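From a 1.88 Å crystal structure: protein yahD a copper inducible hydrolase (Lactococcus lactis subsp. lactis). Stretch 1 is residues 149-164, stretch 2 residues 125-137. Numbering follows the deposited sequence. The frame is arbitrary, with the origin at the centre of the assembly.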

# COMPACT_ATOMS: atom_id res chain seq x y z
N ASP A 149 14.04 5.32 10.49
CA ASP A 149 13.27 6.46 11.02
C ASP A 149 11.76 6.40 10.66
O ASP A 149 11.00 7.28 11.05
CB ASP A 149 13.86 7.77 10.48
CG ASP A 149 13.90 7.83 8.93
OD1 ASP A 149 14.00 6.77 8.23
OD2 ASP A 149 13.86 8.96 8.40
N LYS A 150 11.36 5.37 9.90
CA LYS A 150 10.05 5.35 9.26
C LYS A 150 8.95 4.78 10.17
O LYS A 150 9.22 3.93 11.03
CB LYS A 150 10.12 4.52 7.96
CG LYS A 150 11.19 5.01 6.97
CD LYS A 150 10.88 6.37 6.43
CE LYS A 150 11.75 6.63 5.20
NZ LYS A 150 11.31 7.90 4.64
N HIS A 151 7.73 5.27 9.97
CA HIS A 151 6.58 4.83 10.73
C HIS A 151 5.58 4.19 9.77
O HIS A 151 5.33 4.70 8.68
CB HIS A 151 5.94 6.01 11.45
CG HIS A 151 6.66 6.39 12.71
ND1 HIS A 151 6.33 5.86 13.94
CD2 HIS A 151 7.70 7.23 12.93
CE1 HIS A 151 7.14 6.36 14.86
NE2 HIS A 151 7.99 7.17 14.27
N VAL A 152 5.05 3.04 10.17
CA VAL A 152 4.22 2.26 9.26
C VAL A 152 3.06 1.69 10.09
O VAL A 152 3.29 1.19 11.20
CB VAL A 152 5.04 1.08 8.61
CG1 VAL A 152 4.09 0.08 7.90
CG2 VAL A 152 6.05 1.64 7.59
N PHE A 153 1.84 1.80 9.56
CA PHE A 153 0.62 1.24 10.21
C PHE A 153 0.17 0.02 9.40
O PHE A 153 0.10 0.10 8.16
CB PHE A 153 -0.50 2.30 10.14
CG PHE A 153 -1.84 1.84 10.72
CD1 PHE A 153 -2.19 2.14 12.03
CD2 PHE A 153 -2.75 1.14 9.93
CE1 PHE A 153 -3.44 1.73 12.55
CE2 PHE A 153 -4.01 0.71 10.44
CZ PHE A 153 -4.33 0.99 11.76
N LEU A 154 -0.10 -1.11 10.09
CA LEU A 154 -0.55 -2.34 9.45
C LEU A 154 -1.76 -2.85 10.16
O LEU A 154 -1.79 -2.90 11.41
CB LEU A 154 0.51 -3.45 9.53
CG LEU A 154 1.90 -3.16 8.99
CD1 LEU A 154 2.88 -4.30 9.34
CD2 LEU A 154 1.88 -2.95 7.47
N SER A 155 -2.75 -3.30 9.40
CA SER A 155 -3.86 -4.05 10.04
C SER A 155 -3.75 -5.53 9.67
O SER A 155 -3.21 -5.87 8.62
CB SER A 155 -5.21 -3.52 9.61
OG SER A 155 -5.46 -3.80 8.25
N TYR A 156 -4.33 -6.38 10.53
CA TYR A 156 -4.37 -7.80 10.31
C TYR A 156 -5.65 -8.32 10.97
O TYR A 156 -6.06 -7.78 12.01
CB TYR A 156 -3.11 -8.39 10.97
CG TYR A 156 -3.10 -9.87 11.09
CD1 TYR A 156 -2.89 -10.69 9.97
CD2 TYR A 156 -3.33 -10.48 12.34
CE1 TYR A 156 -2.91 -12.08 10.08
CE2 TYR A 156 -3.33 -11.87 12.46
CZ TYR A 156 -3.12 -12.66 11.34
OH TYR A 156 -3.15 -14.04 11.46
N ALA A 157 -6.30 -9.32 10.39
CA ALA A 157 -7.34 -10.04 11.14
C ALA A 157 -6.95 -11.52 11.28
O ALA A 157 -6.47 -12.10 10.32
CB ALA A 157 -8.71 -9.91 10.46
N PRO A 158 -7.17 -12.15 12.44
CA PRO A 158 -6.73 -13.55 12.56
C PRO A 158 -7.73 -14.52 11.87
O PRO A 158 -7.44 -15.71 11.75
CB PRO A 158 -6.64 -13.78 14.08
CG PRO A 158 -7.64 -12.82 14.68
CD PRO A 158 -8.01 -11.78 13.61
N ASN A 159 -8.87 -14.02 11.42
CA ASN A 159 -9.77 -14.81 10.59
C ASN A 159 -9.67 -14.49 9.09
O ASN A 159 -10.52 -14.90 8.29
CB ASN A 159 -11.21 -14.71 11.09
CG ASN A 159 -11.74 -13.26 11.18
OD1 ASN A 159 -10.99 -12.28 11.18
ND2 ASN A 159 -13.07 -13.14 11.27
N ASP A 160 -8.61 -13.77 8.70
CA ASP A 160 -8.35 -13.51 7.30
C ASP A 160 -7.82 -14.76 6.62
O ASP A 160 -6.69 -15.17 6.86
CB ASP A 160 -7.35 -12.35 7.17
CG ASP A 160 -7.21 -11.85 5.76
OD1 ASP A 160 -7.56 -12.60 4.82
OD2 ASP A 160 -6.71 -10.73 5.58
N MET A 161 -8.64 -15.38 5.76
CA MET A 161 -8.23 -16.59 5.05
C MET A 161 -7.09 -16.27 4.07
O MET A 161 -6.28 -17.14 3.73
N ILE A 162 -7.00 -15.02 3.64
CA ILE A 162 -6.08 -14.63 2.59
C ILE A 162 -4.66 -14.40 3.09
O ILE A 162 -3.69 -14.66 2.37
CB ILE A 162 -6.65 -13.43 1.75
CG1 ILE A 162 -7.97 -13.89 1.12
CG2 ILE A 162 -5.64 -12.95 0.69
CD1 ILE A 162 -8.81 -12.83 0.54
N VAL A 163 -4.53 -13.91 4.33
CA VAL A 163 -3.22 -13.62 4.88
C VAL A 163 -2.94 -14.61 6.02
O VAL A 163 -3.50 -14.47 7.10
CB VAL A 163 -3.11 -12.15 5.38
CG1 VAL A 163 -1.74 -11.89 6.06
CG2 VAL A 163 -3.38 -11.16 4.24
N PRO A 164 -2.06 -15.59 5.78
CA PRO A 164 -1.59 -16.49 6.82
C PRO A 164 -0.88 -15.74 7.94
O PRO A 164 -0.13 -14.78 7.67
CB PRO A 164 -0.57 -17.37 6.09
CG PRO A 164 -0.96 -17.31 4.65
CD PRO A 164 -1.44 -15.89 4.47
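Stretch 2 (125-137) INFDKIIAFHGMQ

Stretch 2 lies beside stretch 1 as a neighbouring parallel beta strand, and beyond the strand ends the contact continues through side chains and ordered water. The strands are residues 129-133 and 151-156. Their axes come within 4.7 Å, and their N-to-C directions differ by 3°.

The register pairs Val152 with Ile130, Phe153 with Ile131, and Leu154 with Ala132. The CA atoms of Phe153 and Ile131 are 4.7 Å apart. Three backbone hydrogen bonds hold this ladder. Phe153 N donates to Ile130 O at 2.8 Å, Ala132 N donates to Phe153 O at 2.8 Å, and Ser155 N donates to Ala132 O at 3.1 Å. Phe153 thus uses both its N and its O, bonding to the residues before and after Ile131, as expected of a parallel pair.

Side chains alternate between the two faces of the sheet. Val152, Leu154, Ile130 and Ala132 share one face. There Leu154 CD2 lies 3.6 Å from Ala132 CB, and Val152 CG2 lies 4.2 Å from Ile130 CB. Phe153 and Ile131 are on the other face, with Phe153 CD2 3.8 Å from Ile131 CG2. The Phe153 ring also reaches Phe133, with Phe153 CE2 3.7 Å from Phe133 CE1. The ring planes are inclined at 69°.

Before the strands, stretch 2 is in loop conformation. Lys150 extends its side chain along it, and Lys150 NZ donates to Phe127 O at 3.0 Å. A weak bond joins Lys150 NZ to Asn126 OD1 at 3.3 Å. His151 N and Asp128 O are too far apart to bond directly, at 4.3 Å. Water 1 bridges them.

At the other end stretch 2 leaves the strand. His134 has phi/psi of 54/48°, a left-handed conformation. Ser155 points toward this bend, and its OG accepts from His134 N at 2.9 Å. Ser155 OG also lies over one face of the His134 ring. Water 2 links Ala132 O, Gly135 N and Ser155 O, while water 4 joins Gly135 O to Ser155 O. Water 3 connects His134 ND1 with Ala157 N and Asp160 OD2.

Stretch 1 makes a type I turn from Ala157 to Asp160 and then comes back to stretch 2. Val163 points toward it, with Val163 CG2 4.0 Å from Met136 CB and Val163 CG1 3.8 Å from Gly135 O. Met136 CE reaches Pro164 CD at 4.2 Å. Together the two stretches bury 882 Å², both sides summed.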

# COMPACT_ATOMS: atom_id res chain seq x y z
N ILE A 125 10.60 3.28 -3.91
CA ILE A 125 10.02 4.58 -3.55
C ILE A 125 10.33 4.90 -2.07
O ILE A 125 10.14 4.06 -1.19
CB ILE A 125 8.45 4.68 -3.75
CG1 ILE A 125 8.02 4.36 -5.18
CG2 ILE A 125 7.93 6.11 -3.45
CD1 ILE A 125 6.54 4.78 -5.58
N ASN A 126 10.80 6.11 -1.82
CA ASN A 126 11.07 6.60 -0.47
C ASN A 126 9.83 7.29 0.14
O ASN A 126 9.84 8.51 0.40
CB ASN A 126 12.26 7.56 -0.52
CG ASN A 126 12.78 7.91 0.87
OD1 ASN A 126 12.78 7.09 1.79
ND2 ASN A 126 13.18 9.16 1.02
N PHE A 127 8.77 6.51 0.36
CA PHE A 127 7.59 7.03 1.10
C PHE A 127 8.01 7.52 2.49
O PHE A 127 8.90 6.95 3.14
CB PHE A 127 6.52 5.95 1.32
CG PHE A 127 5.89 5.41 0.05
CD1 PHE A 127 5.15 6.24 -0.78
CD2 PHE A 127 5.99 4.05 -0.25
CE1 PHE A 127 4.54 5.73 -1.94
CE2 PHE A 127 5.40 3.53 -1.38
CZ PHE A 127 4.67 4.37 -2.24
N ASP A 128 7.31 8.54 2.98
CA ASP A 128 7.53 8.99 4.35
C ASP A 128 6.89 8.02 5.35
O ASP A 128 7.50 7.67 6.38
CB ASP A 128 6.99 10.40 4.55
CG ASP A 128 7.25 10.91 5.95
OD1 ASP A 128 8.44 10.91 6.35
OD2 ASP A 128 6.29 11.27 6.66
N LYS A 129 5.66 7.59 5.05
CA LYS A 129 4.89 6.65 5.89
C LYS A 129 4.06 5.73 5.01
O LYS A 129 3.81 6.06 3.85
CB LYS A 129 3.88 7.39 6.76
CG LYS A 129 4.47 8.31 7.75
CD LYS A 129 3.42 8.95 8.57
CE LYS A 129 4.09 9.76 9.63
NZ LYS A 129 4.89 10.90 9.08
N ILE A 130 3.64 4.59 5.58
CA ILE A 130 2.72 3.68 4.90
C ILE A 130 1.60 3.27 5.86
O ILE A 130 1.84 2.98 7.02
CB ILE A 130 3.45 2.39 4.42
CG1 ILE A 130 4.46 2.74 3.33
CG2 ILE A 130 2.44 1.32 3.87
CD1 ILE A 130 5.05 1.52 2.63
N ILE A 131 0.37 3.29 5.35
CA ILE A 131 -0.78 2.73 6.03
C ILE A 131 -1.22 1.59 5.13
O ILE A 131 -1.68 1.82 4.00
CB ILE A 131 -1.89 3.81 6.17
CG1 ILE A 131 -1.40 4.91 7.13
CG2 ILE A 131 -3.23 3.19 6.72
CD1 ILE A 131 -2.27 6.13 7.27
N ALA A 132 -1.05 0.36 5.62
CA ALA A 132 -1.37 -0.85 4.81
C ALA A 132 -2.51 -1.61 5.46
O ALA A 132 -2.31 -2.20 6.51
CB ALA A 132 -0.16 -1.76 4.71
N PHE A 133 -3.69 -1.60 4.86
CA PHE A 133 -4.81 -2.40 5.37
C PHE A 133 -4.82 -3.78 4.78
O PHE A 133 -4.90 -3.94 3.55
CB PHE A 133 -6.15 -1.72 5.11
CG PHE A 133 -6.27 -0.33 5.72
CD1 PHE A 133 -6.35 -0.16 7.10
CD2 PHE A 133 -6.34 0.81 4.90
CE1 PHE A 133 -6.48 1.15 7.66
CE2 PHE A 133 -6.46 2.11 5.46
CZ PHE A 133 -6.53 2.28 6.83
N HIS A 134 -4.71 -4.78 5.65
CA HIS A 134 -4.72 -6.19 5.26
C HIS A 134 -3.67 -6.55 4.21
O HIS A 134 -3.95 -7.25 3.22
CB HIS A 134 -6.15 -6.62 4.87
CG HIS A 134 -7.11 -6.38 5.98
ND1 HIS A 134 -7.07 -7.11 7.14
CD2 HIS A 134 -8.03 -5.41 6.17
CE1 HIS A 134 -7.95 -6.62 8.00
NE2 HIS A 134 -8.55 -5.59 7.43
N GLY A 135 -2.45 -6.09 4.49
CA GLY A 135 -1.30 -6.38 3.66
C GLY A 135 -0.61 -7.69 4.06
O GLY A 135 -0.91 -8.32 5.11
N MET A 136 0.36 -8.09 3.23
CA MET A 136 1.08 -9.32 3.42
C MET A 136 2.43 -9.25 2.74
O MET A 136 2.67 -8.35 1.95
CB MET A 136 0.28 -10.48 2.83
CG MET A 136 0.19 -10.47 1.28
SD MET A 136 -1.12 -11.58 0.72
CE MET A 136 -0.61 -13.07 1.50
N GLN A 137 3.30 -10.22 3.05
CA GLN A 137 4.55 -10.36 2.32
C GLN A 137 4.30 -11.04 0.94
O GLN A 137 3.69 -12.10 0.89
CB GLN A 137 5.54 -11.18 3.16
CG GLN A 137 6.90 -11.30 2.52
CD GLN A 137 7.76 -12.33 3.15
OE1 GLN A 137 7.45 -13.54 3.10
NE2 GLN A 137 8.87 -11.89 3.73
O HOH W 1 7.81 8.15 8.96
O HOH W 2 -1.33 -4.87 6.82
O HOH W 3 -5.40 -9.41 7.39
O HOH W 4 -2.83 -8.46 7.15